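Local structure of AHL synthase (3P2H) at residues 46-49 / 53-56; 56-59 / 63-66; 101-106 / 149-154; 127-132 / 187-192. The protein probably catalyses the formation of N-acyl-L-homoserine lactone quorum-sensing signals from fatty acyl-ACP and S-adenosyl-L-methionine, with release of S-methyl-5'-thioadenosine. The protein carries 3 engineered substitutions. One frame throughout, in Å; residues are numbered along the deposited sequence.

Contact 1. Residues 46-49 / 53-56. With MTA (5'-deoxy-5'-methylthioadenosine), chain B.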
loop_
_atom_site.group_PDB
_atom_site.type_symbol
_atom_site.label_atom_id
_atom_site.label_comp_id
_atom_site.label_asym_id
_atom_site.label_seq_id
_atom_site.Cartn_x
_atom_site.Cartn_y
_atom_site.Cartn_z
ATOM N N GLN A 46 -7.160 -12.938 -0.114
ATOM C CA GLN A 46 -6.977 -13.526 -1.439
ATOM C C GLN A 46 -6.000 -12.763 -2.328
ATOM O O GLN A 46 -5.619 -13.250 -3.394
ATOM C CB GLN A 46 -8.318 -13.633 -2.169
ATOM C CG GLN A 46 -8.917 -12.295 -2.596
ATOM C CD GLN A 46 -9.923 -11.757 -1.599
ATOM O OE1 GLN A 46 -9.621 -11.607 -0.420
ATOM N NE2 GLN A 46 -11.134 -11.458 -2.074
ATOM N N TYR A 47 -5.593 -11.575 -1.898
ATOM C CA TYR A 47 -4.671 -10.773 -2.692
ATOM C C TYR A 47 -3.202 -10.994 -2.353
ATOM O O TYR A 47 -2.318 -10.372 -2.941
ATOM C CB TYR A 47 -5.062 -9.306 -2.577
ATOM C CG TYR A 47 -6.471 -9.109 -3.072
ATOM C CD1 TYR A 47 -6.775 -9.281 -4.419
ATOM C CD2 TYR A 47 -7.516 -8.870 -2.186
ATOM C CE1 TYR A 47 -8.090 -9.234 -4.872
ATOM C CE2 TYR A 47 -8.831 -8.822 -2.626
ATOM C CZ TYR A 47 -9.111 -9.011 -3.971
ATOM O OH TYR A 47 -10.410 -9.032 -4.412
ATOM N N ASP A 48 -2.950 -11.894 -1.408
ATOM C CA ASP A 48 -1.587 -12.232 -1.026
ATOM C C ASP A 48 -1.243 -13.482 -1.832
ATOM O O ASP A 48 -1.604 -14.590 -1.453
ATOM C CB ASP A 48 -1.518 -12.500 0.476
ATOM C CG ASP A 48 -1.709 -11.239 1.291
ATOM O OD1 ASP A 48 -0.915 -10.299 1.101
ATOM O OD2 ASP A 48 -2.649 -11.183 2.107
ATOM N N ARG A 49 -0.560 -13.282 -2.957
ATOM C CA ARG A 49 -0.203 -14.369 -3.866
ATOM C C ARG A 49 1.299 -14.418 -4.122
ATOM O O ARG A 49 2.039 -13.534 -3.696
ATOM C CB ARG A 49 -0.924 -14.178 -5.204
ATOM C CG ARG A 49 -2.394 -13.793 -5.081
ATOM C CD ARG A 49 -3.051 -13.596 -6.452
ATOM N NE ARG A 49 -2.364 -12.590 -7.265
ATOM C CZ ARG A 49 -2.896 -11.434 -7.654
ATOM N NH1 ARG A 49 -4.140 -11.115 -7.308
ATOM N NH2 ARG A 49 -2.182 -10.593 -8.394
ATOM N N VAL A 53 3.729 -8.077 -4.597
ATOM C CA VAL A 53 4.964 -7.380 -4.246
ATOM C C VAL A 53 4.774 -6.767 -2.865
ATOM O O VAL A 53 3.715 -6.213 -2.574
ATOM C CB VAL A 53 5.294 -6.261 -5.269
ATOM C CG1 VAL A 53 6.519 -5.474 -4.822
ATOM C CG2 VAL A 53 5.540 -6.880 -6.638
ATOM N N TYR A 54 5.791 -6.881 -2.013
ATOM C CA TYR A 54 5.702 -6.342 -0.655
ATOM C C TYR A 54 6.849 -5.420 -0.270
ATOM O O TYR A 54 7.995 -5.603 -0.686
ATOM C CB TYR A 54 5.665 -7.472 0.376
ATOM C CG TYR A 54 4.490 -8.407 0.266
ATOM C CD1 TYR A 54 3.226 -8.032 0.718
ATOM C CD2 TYR A 54 4.647 -9.675 -0.289
ATOM C CE1 TYR A 54 2.143 -8.901 0.622
ATOM C CE2 TYR A 54 3.576 -10.552 -0.392
ATOM C CZ TYR A 54 2.329 -10.163 0.062
ATOM O OH TYR A 54 1.278 -11.041 -0.043
ATOM N N VAL A 55 6.522 -4.431 0.551
ATOM C CA VAL A 55 7.505 -3.497 1.056
ATOM C C VAL A 55 7.443 -3.620 2.574
ATOM O O VAL A 55 6.361 -3.564 3.152
ATOM C CB VAL A 55 7.170 -2.036 0.672
ATOM C CG1 VAL A 55 8.229 -1.090 1.255
ATOM C CG2 VAL A 55 7.089 -1.891 -0.840
ATOM N N LEU A 56 8.591 -3.817 3.213
ATOM C CA LEU A 56 8.639 -3.910 4.671
ATOM C C LEU A 56 9.620 -2.867 5.188
ATOM O O LEU A 56 10.690 -2.680 4.617
ATOM C CB LEU A 56 9.117 -5.292 5.144
ATOM C CG LEU A 56 8.405 -6.577 4.717
ATOM C CD1 LEU A 56 8.794 -7.693 5.676
ATOM C CD2 LEU A 56 6.909 -6.388 4.734
HETATM C CS MTA B . -9.338 -0.919 2.983
HETATM S "S5'" MTA B . -10.776 -0.137 3.774
HETATM C "C5'" MTA B . -10.929 -1.138 5.285
HETATM C "C4'" MTA B . -11.979 -2.242 5.144
HETATM O "O4'" MTA B . -11.546 -3.130 4.076
HETATM C "C2'" MTA B . -11.532 -4.456 6.002
HETATM O "O2'" MTA B . -12.043 -5.551 6.769
HETATM C "C3'" MTA B . -12.038 -3.041 6.454
HETATM O "O3'" MTA B . -13.402 -3.137 6.884
HETATM C "C1'" MTA B . -11.899 -4.471 4.507
HETATM N N9 MTA B . -11.090 -5.438 3.737
HETATM C C8 MTA B . -9.723 -5.458 3.595
HETATM N N7 MTA B . -9.344 -6.447 2.845
HETATM C C5 MTA B . -10.444 -7.138 2.446
HETATM C C6 MTA B . -10.675 -8.295 1.629
HETATM N N6 MTA B . -9.609 -8.960 1.051
HETATM N N1 MTA B . -11.965 -8.725 1.434
HETATM C C2 MTA B . -13.033 -8.085 1.995
HETATM N N3 MTA B . -12.823 -6.983 2.775
HETATM C C4 MTA B . -11.588 -6.488 3.022
#

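Contact 2. Residues 56-59 / 63-66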
loop_
_atom_site.group_PDB
_atom_site.type_symbol
_atom_site.label_atom_id
_atom_site.label_comp_id
_atom_site.label_asym_id
_atom_site.label_seq_id
_atom_site.Cartn_x
_atom_site.Cartn_y
_atom_site.Cartn_z
ATOM N N LEU A 56 8.591 -3.817 3.213
ATOM C CA LEU A 56 8.639 -3.910 4.671
ATOM C C LEU A 56 9.620 -2.867 5.188
ATOM O O LEU A 56 10.690 -2.680 4.617
ATOM C CB LEU A 56 9.117 -5.292 5.144
ATOM C CG LEU A 56 8.405 -6.577 4.717
ATOM C CD1 LEU A 56 8.794 -7.693 5.676
ATOM C CD2 LEU A 56 6.909 -6.388 4.734
ATOM N N GLY A 57 9.244 -2.181 6.256
ATOM C CA GLY A 57 10.135 -1.201 6.845
ATOM C C GLY A 57 10.611 -1.820 8.140
ATOM O O GLY A 57 9.814 -2.441 8.834
ATOM N N ARG A 58 11.892 -1.682 8.461
ATOM C CA ARG A 58 12.435 -2.254 9.700
ATOM C C ARG A 58 13.160 -1.189 10.521
ATOM O O ARG A 58 13.853 -0.345 9.970
ATOM C CB ARG A 58 13.392 -3.409 9.379
ATOM C CG ARG A 58 12.705 -4.630 8.759
ATOM C CD ARG A 58 13.713 -5.687 8.343
ATOM N NE ARG A 58 13.098 -6.875 7.749
ATOM C CZ ARG A 58 12.542 -7.866 8.440
ATOM N NH1 ARG A 58 12.509 -7.831 9.768
ATOM N NH2 ARG A 58 12.035 -8.907 7.800
ATOM N N ASP A 59 13.000 -1.242 11.841
ATOM C CA ASP A 59 13.628 -0.262 12.723
ATOM C C ASP A 59 15.073 -0.608 13.046
ATOM O O ASP A 59 15.622 -1.573 12.516
ATOM C CB ASP A 59 12.812 -0.108 14.017
ATOM C CG ASP A 59 12.804 -1.367 14.877
ATOM O OD1 ASP A 59 11.934 -1.451 15.765
ATOM O OD2 ASP A 59 13.655 -2.264 14.692
ATOM N N GLU A 63 13.262 -4.941 13.444
ATOM C CA GLU A 63 11.863 -5.341 13.587
ATOM C C GLU A 63 10.966 -4.564 12.629
ATOM O O GLU A 63 11.171 -3.371 12.404
ATOM C CB GLU A 63 11.368 -5.099 15.009
ATOM C CG GLU A 63 12.099 -5.872 16.069
ATOM C CD GLU A 63 11.435 -5.723 17.416
ATOM O OE1 GLU A 63 11.287 -4.571 17.885
ATOM O OE2 GLU A 63 11.055 -6.752 18.004
ATOM N N ILE A 64 9.954 -5.237 12.090
ATOM C CA ILE A 64 9.050 -4.586 11.156
ATOM C C ILE A 64 8.304 -3.426 11.798
ATOM O O ILE A 64 7.719 -3.561 12.870
ATOM C CB ILE A 64 8.035 -5.588 10.570
ATOM C CG1 ILE A 64 8.790 -6.697 9.832
ATOM C CG2 ILE A 64 7.078 -4.874 9.626
ATOM C CD1 ILE A 64 7.898 -7.647 9.062
ATOM N N CYS A 65 8.353 -2.275 11.138
ATOM C CA CYS A 65 7.668 -1.089 11.623
ATOM C C CYS A 65 6.878 -0.443 10.489
ATOM O O CYS A 65 6.457 0.705 10.589
ATOM C CB CYS A 65 8.676 -0.092 12.205
ATOM S SG CYS A 65 9.974 0.432 11.059
ATOM N N GLY A 66 6.669 -1.191 9.411
ATOM C CA GLY A 66 5.924 -0.661 8.288
ATOM C C GLY A 66 5.733 -1.693 7.193
ATOM O O GLY A 66 6.560 -2.589 7.035
#

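Contact 3. Residues 101-106 / 149-154. Engineered in segment 149-154: Met150 (natural residue Leu). With NOO (N-(3-oxocyclohex-1-en-1-yl)octanamide), chain C; MTA (5'-deoxy-5'-methylthioadenosine), chain B.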
loop_
_atom_site.group_PDB
_atom_site.type_symbol
_atom_site.label_atom_id
_atom_site.label_comp_id
_atom_site.label_asym_id
_atom_site.label_seq_id
_atom_site.Cartn_x
_atom_site.Cartn_y
_atom_site.Cartn_z
ATOM N N SER A 101 -2.006 -1.290 -1.363
ATOM C CA SER A 101 -2.910 -1.665 -0.278
ATOM C C SER A 101 -2.124 -2.072 0.969
ATOM O O SER A 101 -0.898 -2.098 0.948
ATOM C CB SER A 101 -3.827 -2.815 -0.710
ATOM O OG SER A 101 -3.077 -3.940 -1.122
ATOM N N ARG A 102 -2.840 -2.391 2.044
ATOM C CA ARG A 102 -2.218 -2.784 3.302
ATOM C C ARG A 102 -0.986 -1.920 3.561
ATOM O O ARG A 102 0.121 -2.423 3.755
ATOM C CB ARG A 102 -1.833 -4.269 3.267
ATOM C CG ARG A 102 -3.019 -5.236 3.223
ATOM C CD ARG A 102 -3.920 -5.096 4.453
ATOM N NE ARG A 102 -4.840 -6.224 4.604
ATOM C CZ ARG A 102 -5.905 -6.451 3.836
ATOM N NH1 ARG A 102 -6.669 -7.512 4.060
ATOM N NH2 ARG A 102 -6.215 -5.616 2.848
ATOM N N PHE A 103 -1.197 -0.611 3.554
ATOM C CA PHE A 103 -0.128 0.351 3.769
ATOM C C PHE A 103 -0.186 0.862 5.203
ATOM O O PHE A 103 -1.204 1.389 5.638
ATOM C CB PHE A 103 -0.280 1.525 2.798
ATOM C CG PHE A 103 0.840 2.521 2.864
ATOM C CD1 PHE A 103 2.046 2.276 2.223
ATOM C CD2 PHE A 103 0.683 3.718 3.563
ATOM C CE1 PHE A 103 3.079 3.205 2.273
ATOM C CE2 PHE A 103 1.717 4.656 3.619
ATOM C CZ PHE A 103 2.916 4.397 2.971
ATOM N N ALA A 104 0.916 0.709 5.929
ATOM C CA ALA A 104 0.976 1.153 7.315
ATOM C C ALA A 104 2.410 1.435 7.751
ATOM O O ALA A 104 3.363 0.856 7.221
ATOM C CB ALA A 104 0.363 0.092 8.218
ATOM N N ALA A 105 2.550 2.323 8.730
ATOM C CA ALA A 105 3.851 2.685 9.273
ATOM C C ALA A 105 3.723 2.874 10.785
ATOM O O ALA A 105 2.797 3.535 11.258
ATOM C CB ALA A 105 4.350 3.960 8.627
ATOM N N THR A 106 4.644 2.274 11.532
ATOM C CA THR A 106 4.666 2.366 12.990
ATOM C C THR A 106 5.791 3.309 13.427
ATOM O O THR A 106 5.601 4.522 13.512
ATOM C CB THR A 106 4.928 0.991 13.641
ATOM O OG1 THR A 106 3.879 0.084 13.291
ATOM C CG2 THR A 106 4.991 1.128 15.160
ATOM N N ARG A 149 -4.222 12.814 3.898
ATOM C CA ARG A 149 -3.718 14.100 4.337
ATOM C C ARG A 149 -2.204 14.074 4.512
ATOM O O ARG A 149 -1.537 15.069 4.245
ATOM C CB ARG A 149 -4.411 14.527 5.635
ATOM C CG ARG A 149 -5.884 14.860 5.436
ATOM C CD ARG A 149 -6.457 15.625 6.620
ATOM N NE ARG A 149 -6.655 14.787 7.800
ATOM C CZ ARG A 149 -7.645 13.909 7.938
ATOM N NH1 ARG A 149 -8.537 13.745 6.968
ATOM N NH2 ARG A 149 -7.753 13.211 9.057
ATOM N N MET A 150 -1.656 12.944 4.954
ATOM C CA MET A 150 -0.207 12.851 5.113
ATOM C C MET A 150 0.468 12.842 3.748
ATOM O O MET A 150 1.554 13.404 3.585
ATOM C CB MET A 150 0.177 11.601 5.906
ATOM C CG MET A 150 -0.114 11.726 7.397
ATOM S SD MET A 150 0.438 10.281 8.325
ATOM C CE MET A 150 -1.041 9.221 8.204
ATOM N N PHE A 151 -0.171 12.199 2.771
ATOM C CA PHE A 151 0.368 12.155 1.418
ATOM C C PHE A 151 0.445 13.588 0.903
ATOM O O PHE A 151 1.434 13.988 0.298
ATOM C CB PHE A 151 -0.531 11.334 0.485
ATOM C CG PHE A 151 -0.464 9.839 0.707
ATOM C CD1 PHE A 151 0.548 9.270 1.477
ATOM C CD2 PHE A 151 -1.405 8.997 0.114
ATOM C CE1 PHE A 151 0.619 7.877 1.652
ATOM C CE2 PHE A 151 -1.340 7.614 0.282
ATOM C CZ PHE A 151 -0.327 7.054 1.051
ATOM N N ARG A 152 -0.610 14.357 1.146
ATOM C CA ARG A 152 -0.646 15.750 0.713
ATOM C C ARG A 152 0.487 16.524 1.372
ATOM O O ARG A 152 1.202 17.271 0.711
ATOM C CB ARG A 152 -1.990 16.390 1.071
ATOM C CG ARG A 152 -3.160 15.829 0.275
ATOM C CD ARG A 152 -4.494 16.440 0.710
ATOM N NE ARG A 152 -5.597 15.968 -0.120
ATOM C CZ ARG A 152 -6.883 16.199 0.131
ATOM N NH1 ARG A 152 -7.247 16.903 1.196
ATOM N NH2 ARG A 152 -7.809 15.719 -0.687
ATOM N N ARG A 153 0.661 16.331 2.674
ATOM C CA ARG A 153 1.714 17.022 3.405
ATOM C C ARG A 153 3.102 16.621 2.898
ATOM O O ARG A 153 4.003 17.455 2.808
ATOM C CB ARG A 153 1.609 16.720 4.900
ATOM C CG ARG A 153 2.520 17.593 5.749
ATOM C CD ARG A 153 2.041 19.035 5.696
ATOM N NE ARG A 153 2.945 19.966 6.362
ATOM C CZ ARG A 153 2.809 21.289 6.312
ATOM N NH1 ARG A 153 1.800 21.823 5.630
ATOM N NH2 ARG A 153 3.690 22.079 6.921
ATOM N N ILE A 154 3.274 15.343 2.576
ATOM C CA ILE A 154 4.554 14.854 2.072
ATOM C C ILE A 154 4.871 15.497 0.724
ATOM O O ILE A 154 6.036 15.628 0.351
ATOM C CB ILE A 154 4.557 13.306 1.932
ATOM C CG1 ILE A 154 4.513 12.664 3.321
ATOM C CG2 ILE A 154 5.800 12.846 1.182
ATOM C CD1 ILE A 154 4.505 11.147 3.300
HETATM C C1 NOO C . -3.465 3.773 8.070
HETATM O O1 NOO C . -3.626 4.894 8.544
HETATM C C2 NOO C . -3.612 3.487 6.581
HETATM C C3 NOO C . -4.042 2.243 6.100
HETATM C C4 NOO C . -4.154 1.089 7.117
HETATM C C5 NOO C . -3.149 1.179 8.333
HETATM C C6 NOO C . -3.129 2.580 9.019
HETATM N N7 NOO C . -4.402 1.951 4.716
HETATM C C8 NOO C . -4.132 0.891 3.811
HETATM O O8 NOO C . -4.313 -0.298 4.055
HETATM C C9 NOO C . -3.575 1.210 2.405
HETATM C C10 NOO C . -3.584 2.668 1.876
HETATM C C11 NOO C . -3.681 2.657 0.326
HETATM C C12 NOO C . -2.817 3.748 -0.331
HETATM C C13 NOO C . -3.038 3.786 -1.859
HETATM C C14 NOO C . -2.871 5.210 -2.421
HETATM C C15 NOO C . -2.857 5.215 -3.953
HETATM C CS MTA B . -9.338 -0.919 2.983
HETATM S "S5'" MTA B . -10.776 -0.137 3.774
HETATM C "C5'" MTA B . -10.929 -1.138 5.285
HETATM C "C4'" MTA B . -11.979 -2.242 5.144
HETATM O "O4'" MTA B . -11.546 -3.130 4.076
HETATM C "C2'" MTA B . -11.532 -4.456 6.002
HETATM O "O2'" MTA B . -12.043 -5.551 6.769
HETATM C "C3'" MTA B . -12.038 -3.041 6.454
HETATM O "O3'" MTA B . -13.402 -3.137 6.884
HETATM C "C1'" MTA B . -11.899 -4.471 4.507
HETATM N N9 MTA B . -11.090 -5.438 3.737
HETATM C C8 MTA B . -9.723 -5.458 3.595
HETATM N N7 MTA B . -9.344 -6.447 2.845
HETATM C C5 MTA B . -10.444 -7.138 2.446
HETATM C C6 MTA B . -10.675 -8.295 1.629
HETATM N N6 MTA B . -9.609 -8.960 1.051
HETATM N N1 MTA B . -11.965 -8.725 1.434
HETATM C C2 MTA B . -13.033 -8.085 1.995
HETATM N N3 MTA B . -12.823 -6.983 2.775
HETATM C C4 MTA B . -11.588 -6.488 3.022
#

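Contact 4. Residues 127-132 / 187-192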
loop_
_atom_site.group_PDB
_atom_site.type_symbol
_atom_site.label_atom_id
_atom_site.label_comp_id
_atom_site.label_asym_id
_atom_site.label_seq_id
_atom_site.Cartn_x
_atom_site.Cartn_y
_atom_site.Cartn_z
ATOM N N ALA A 127 7.654 2.035 -2.198
ATOM C CA ALA A 127 6.550 1.536 -3.007
ATOM C C ALA A 127 6.545 2.199 -4.382
ATOM O O ALA A 127 6.510 1.521 -5.409
ATOM C CB ALA A 127 5.227 1.799 -2.297
ATOM N N VAL A 128 6.579 3.527 -4.399
ATOM C CA VAL A 128 6.577 4.255 -5.664
ATOM C C VAL A 128 7.734 3.833 -6.565
ATOM O O VAL A 128 7.533 3.501 -7.729
ATOM C CB VAL A 128 6.648 5.780 -5.424
ATOM C CG1 VAL A 128 6.867 6.517 -6.748
ATOM C CG2 VAL A 128 5.349 6.253 -4.765
ATOM N N GLU A 129 8.939 3.839 -6.009
ATOM C CA GLU A 129 10.142 3.461 -6.737
ATOM C C GLU A 129 9.964 2.093 -7.389
ATOM O O GLU A 129 10.194 1.926 -8.591
ATOM C CB GLU A 129 11.321 3.425 -5.769
ATOM C CG GLU A 129 12.680 3.382 -6.421
ATOM C CD GLU A 129 13.785 3.550 -5.404
ATOM O OE1 GLU A 129 14.736 4.312 -5.688
ATOM O OE2 GLU A 129 13.705 2.922 -4.319
ATOM N N CYS A 130 9.543 1.119 -6.590
ATOM C CA CYS A 130 9.329 -0.232 -7.091
ATOM C C CYS A 130 8.302 -0.268 -8.225
ATOM O O CYS A 130 8.577 -0.786 -9.307
ATOM C CB CYS A 130 8.863 -1.144 -5.957
ATOM S SG CYS A 130 8.348 -2.783 -6.525
ATOM N N ALA A 131 7.125 0.296 -7.976
ATOM C CA ALA A 131 6.058 0.314 -8.971
ATOM C C ALA A 131 6.502 0.977 -10.266
ATOM O O ALA A 131 6.186 0.499 -11.357
ATOM C CB ALA A 131 4.834 1.035 -8.411
ATOM N N ALA A 132 7.230 2.081 -10.141
ATOM C CA ALA A 132 7.707 2.808 -11.309
ATOM C C ALA A 132 8.644 1.931 -12.134
ATOM O O ALA A 132 8.510 1.846 -13.357
ATOM C CB ALA A 132 8.418 4.083 -10.875
ATOM N N LEU A 187 9.553 12.561 -3.010
ATOM C CA LEU A 187 10.037 11.335 -2.381
ATOM C C LEU A 187 11.541 11.130 -2.540
ATOM O O LEU A 187 12.071 10.106 -2.122
ATOM C CB LEU A 187 9.291 10.128 -2.960
ATOM C CG LEU A 187 7.774 10.149 -2.744
ATOM C CD1 LEU A 187 7.102 9.059 -3.565
ATOM C CD2 LEU A 187 7.480 9.984 -1.266
ATOM N N ASP A 188 12.218 12.102 -3.149
ATOM C CA ASP A 188 13.662 12.028 -3.361
ATOM C C ASP A 188 14.072 10.858 -4.240
ATOM O O ASP A 188 15.094 10.218 -4.002
ATOM C CB ASP A 188 14.388 11.937 -2.019
ATOM C CG ASP A 188 14.505 13.279 -1.339
ATOM O OD1 ASP A 188 14.769 13.315 -0.119
ATOM O OD2 ASP A 188 14.339 14.305 -2.032
ATOM N N LEU A 189 13.273 10.587 -5.261
ATOM C CA LEU A 189 13.555 9.496 -6.178
ATOM C C LEU A 189 14.120 10.010 -7.501
ATOM O O LEU A 189 13.996 11.195 -7.835
ATOM C CB LEU A 189 12.280 8.698 -6.435
ATOM C CG LEU A 189 11.628 8.121 -5.175
ATOM C CD1 LEU A 189 10.286 7.495 -5.529
ATOM C CD2 LEU A 189 12.563 7.105 -4.537
ATOM N N ASP A 190 14.749 9.106 -8.241
ATOM C CA ASP A 190 15.336 9.428 -9.529
ATOM C C ASP A 190 14.298 10.037 -10.467
ATOM O O ASP A 190 13.321 9.381 -10.835
ATOM C CB ASP A 190 15.921 8.156 -10.139
ATOM C CG ASP A 190 16.511 8.386 -11.503
ATOM O OD1 ASP A 190 16.900 9.538 -11.791
ATOM O OD2 ASP A 190 16.600 7.408 -12.276
ATOM N N PRO A 191 14.498 11.303 -10.877
ATOM C CA PRO A 191 13.536 11.943 -11.776
ATOM C C PRO A 191 13.343 11.190 -13.089
ATOM O O PRO A 191 12.275 11.249 -13.697
ATOM C CB PRO A 191 14.119 13.344 -11.967
ATOM C CG PRO A 191 15.578 13.138 -11.779
ATOM C CD PRO A 191 15.634 12.199 -10.603
ATOM N N ALA A 192 14.378 10.477 -13.515
ATOM C CA ALA A 192 14.321 9.704 -14.751
ATOM C C ALA A 192 13.228 8.640 -14.682
ATOM O O ALA A 192 12.751 8.159 -15.707
ATOM C CB ALA A 192 15.670 9.050 -15.018
HETATM O O HOH W 1 15.105 6.314 -7.122
#

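Contact 1. Residues 46-49 / 53-56
Asp48 and Tyr54 join the loop at the adenine end of the MTA site to the strand 53-58 of the central sheet. The loop lies between helix 13-30 and this strand, and the contact between them is small, resting almost wholly on one hydrogen bond. Tyr54 sends its ring off the strand, and its OH donates to Asp48 OD1 at 2.6 Å. The phenol arrives on the anti side of the carboxylate, 17° out of its plane. Seen from the tyrosine, OD1 sits at the ring edge and in the ring plane, while the side chains cross at about a right angle. Asp48 CG stands anti to its own carbonyl carbon (chi1 -70°), a torsion that brings the carboxylate nearer to the strand than the backbone itself comes. The hydroxyl also rests against Asp48 CB at 3.2 Å.

Two residues earlier in the loop, Gln46 OE1 accepts a nearly straight bond from MTA N6 (3.0 Å, 164° at the hydrogen). Tyr47 brings the edge of its ring to the same amino group, with CE2 3.8 Å from N6, while Gln46 CG rests over one face of that ring, near its rim.

Asp48 OD1 also forms salt bridges with Arg23 and Arg69, and OD2 accepts from the backbone N of Asp45, whose side chain is itself hydrogen-bonded to MTA. One carboxylate oxygen is thus gripped by a phenol and two guanidinium groups while the other holds the Asp45 backbone, which makes Asp48 a second-shell residue of the nucleoside site.

Contact 2. Residues 56-59 / 63-66
Gly57 faces both Cys65 and Gly66 in a classic beta bulge of the hairpin formed by strands 53-58 and 64-72. The tight part is the backbone ladder. Cys65 N donates to Gly57 O at 2.7 Å, and Gly57 N donates to Gly66 O at 2.8 Å. Next along, Arg58 and Ile64 form an antiparallel non-hydrogen-bonded pair and carry their side chains on one face of the sheet, turned to helix 13-30. There Leu56 CD1 meets Ile64 CD1 methyl to methyl at 3.5 Å. The extended Arg58 chain lays one face of its guanidinium over Ile64 CG1, toward the rim of the group, while NH1 is taken by Glu18 and the carbonyl of Gly62.

Toward the turn the contact becomes polar and more open. Asp59 N still donates to Glu63 O, but the side chains of Asp59 and Glu63 run side by side and bring their carboxylates close, with OD1 and OE1 3.8 Å apart, a proximity of like charges that solvent at this edge would be expected to screen. Asp59 CG stands between its backbone N and carbonyl carbon (chi1 66°), which folds OD2 back across the turn; OD2 also accepts from Asn61 N. Glu63 N reaches that same oxygen at 3.0 Å, from above the carboxylate plane.

Contact 3. Residues 101-106 / 149-154
A chi1 of -175° swings the Phe103 ring clear of its own backbone N and out toward helix 145-154, where Phe151, turned away from its carbonyl carbon (chi1 -74°), reaches back to meet it. The rings form an offset edge-to-face pair: the edge of Phe151 is directed at the face of Phe103, the centroids are 5.8 Å apart and the planes are inclined at 64°. The closest atoms are Phe103 CE2 and Phe151 CE1 at 3.9 Å. Both side chains are buried, with Val120 and Leu124 of helix 120-133 beside them.

The same two residues line the inhibitor pocket. Phe103 CB packs at 3.3 Å from NOO C9, at the start of the octanoyl chain, and Phe151 CE2 touches C14 farther along it at 3.9 Å. The amide oxygen O8 of NOO accepts a weak hydrogen bond from Phe103 N at 3.2 Å. Just before the phenylalanine, the chain turns a corner at Arg102, whose guanidinium points its edge at MTA N7; NH1 and NH2 each make a weak bond there. Glu43 and Asp45 hold that guanidinium by salt bridges.

A strand that breaks direction beside its parallel neighbour 138-144, with the helix that follows this neighbour supplying Phe151 to the wall of the NOO pocket, is consistent with the acyltransferase fold shared by autoinducer synthases and GNAT enzymes.

Contact 4. Residues 127-132 / 187-192
Glu129, which packs on Leu189, is linked to the loop by a water rather than by a direct hydrogen bond. The water donates to Glu129 OE1 at 2.5 Å and accepts from Asp190 N at 3.0 Å; the first distance is shorter than usual, so the water's position, and with it the bridge, is less certain. OE1 also forms a salt bridge with Arg133, one turn on in the same helix. The Glu129 chain is extended, with CG anti to its backbone N (chi1 -166°), and crosses Leu189 at a slant. Leu189 CD2 lies along this chain, nearest OE1 at 3.7 Å.

Beside it the contact is purely apolar. Val128 divides its two methyls between two leucines: CG2 meets Leu187 CD1 at 3.5 Å, and CG1 meets Leu189 CD1 at 3.8 Å. Both leucines come from the loop that leaves helix 181-186, which ends in a Schellman motif with Asp188 at positive phi (62°). Asp188 itself does not touch segment 127-132; its OD1 has a long, weak ion pair with Arg121 of the same helix 120-133. Val128 also touches Leu139 and Ile179. Farther along, Asp190 forms an Asx turn, its OD1 accepting from Ala192 N at 3.2 Å from above the carboxylate plane.

Overall arrangement
Contacts 1 and 2 share Leu56 and follow one another along strand 53-58, with centres 15 Å apart. Contact 2 continues into contact 3 across the sheet: Cys65 O and Thr106 N are 2.6 Å apart, a probable hydrogen bond between strands 64-72 and 97-105. Contacts 1 and 3 do not touch, yet both reach MTA, and contact 3 also lines the pocket of NOO. Contact 4 lies on helix 120-133, which packs against strand 53-58: Val53 CG1 of contact 1 meets Cys130 SG at 3.7 Å. It joins contact 3 where Ile154 CG2 meets Leu187 CD2 at 4.1 Å. Its Val128 side chain is about 8 Å from NOO.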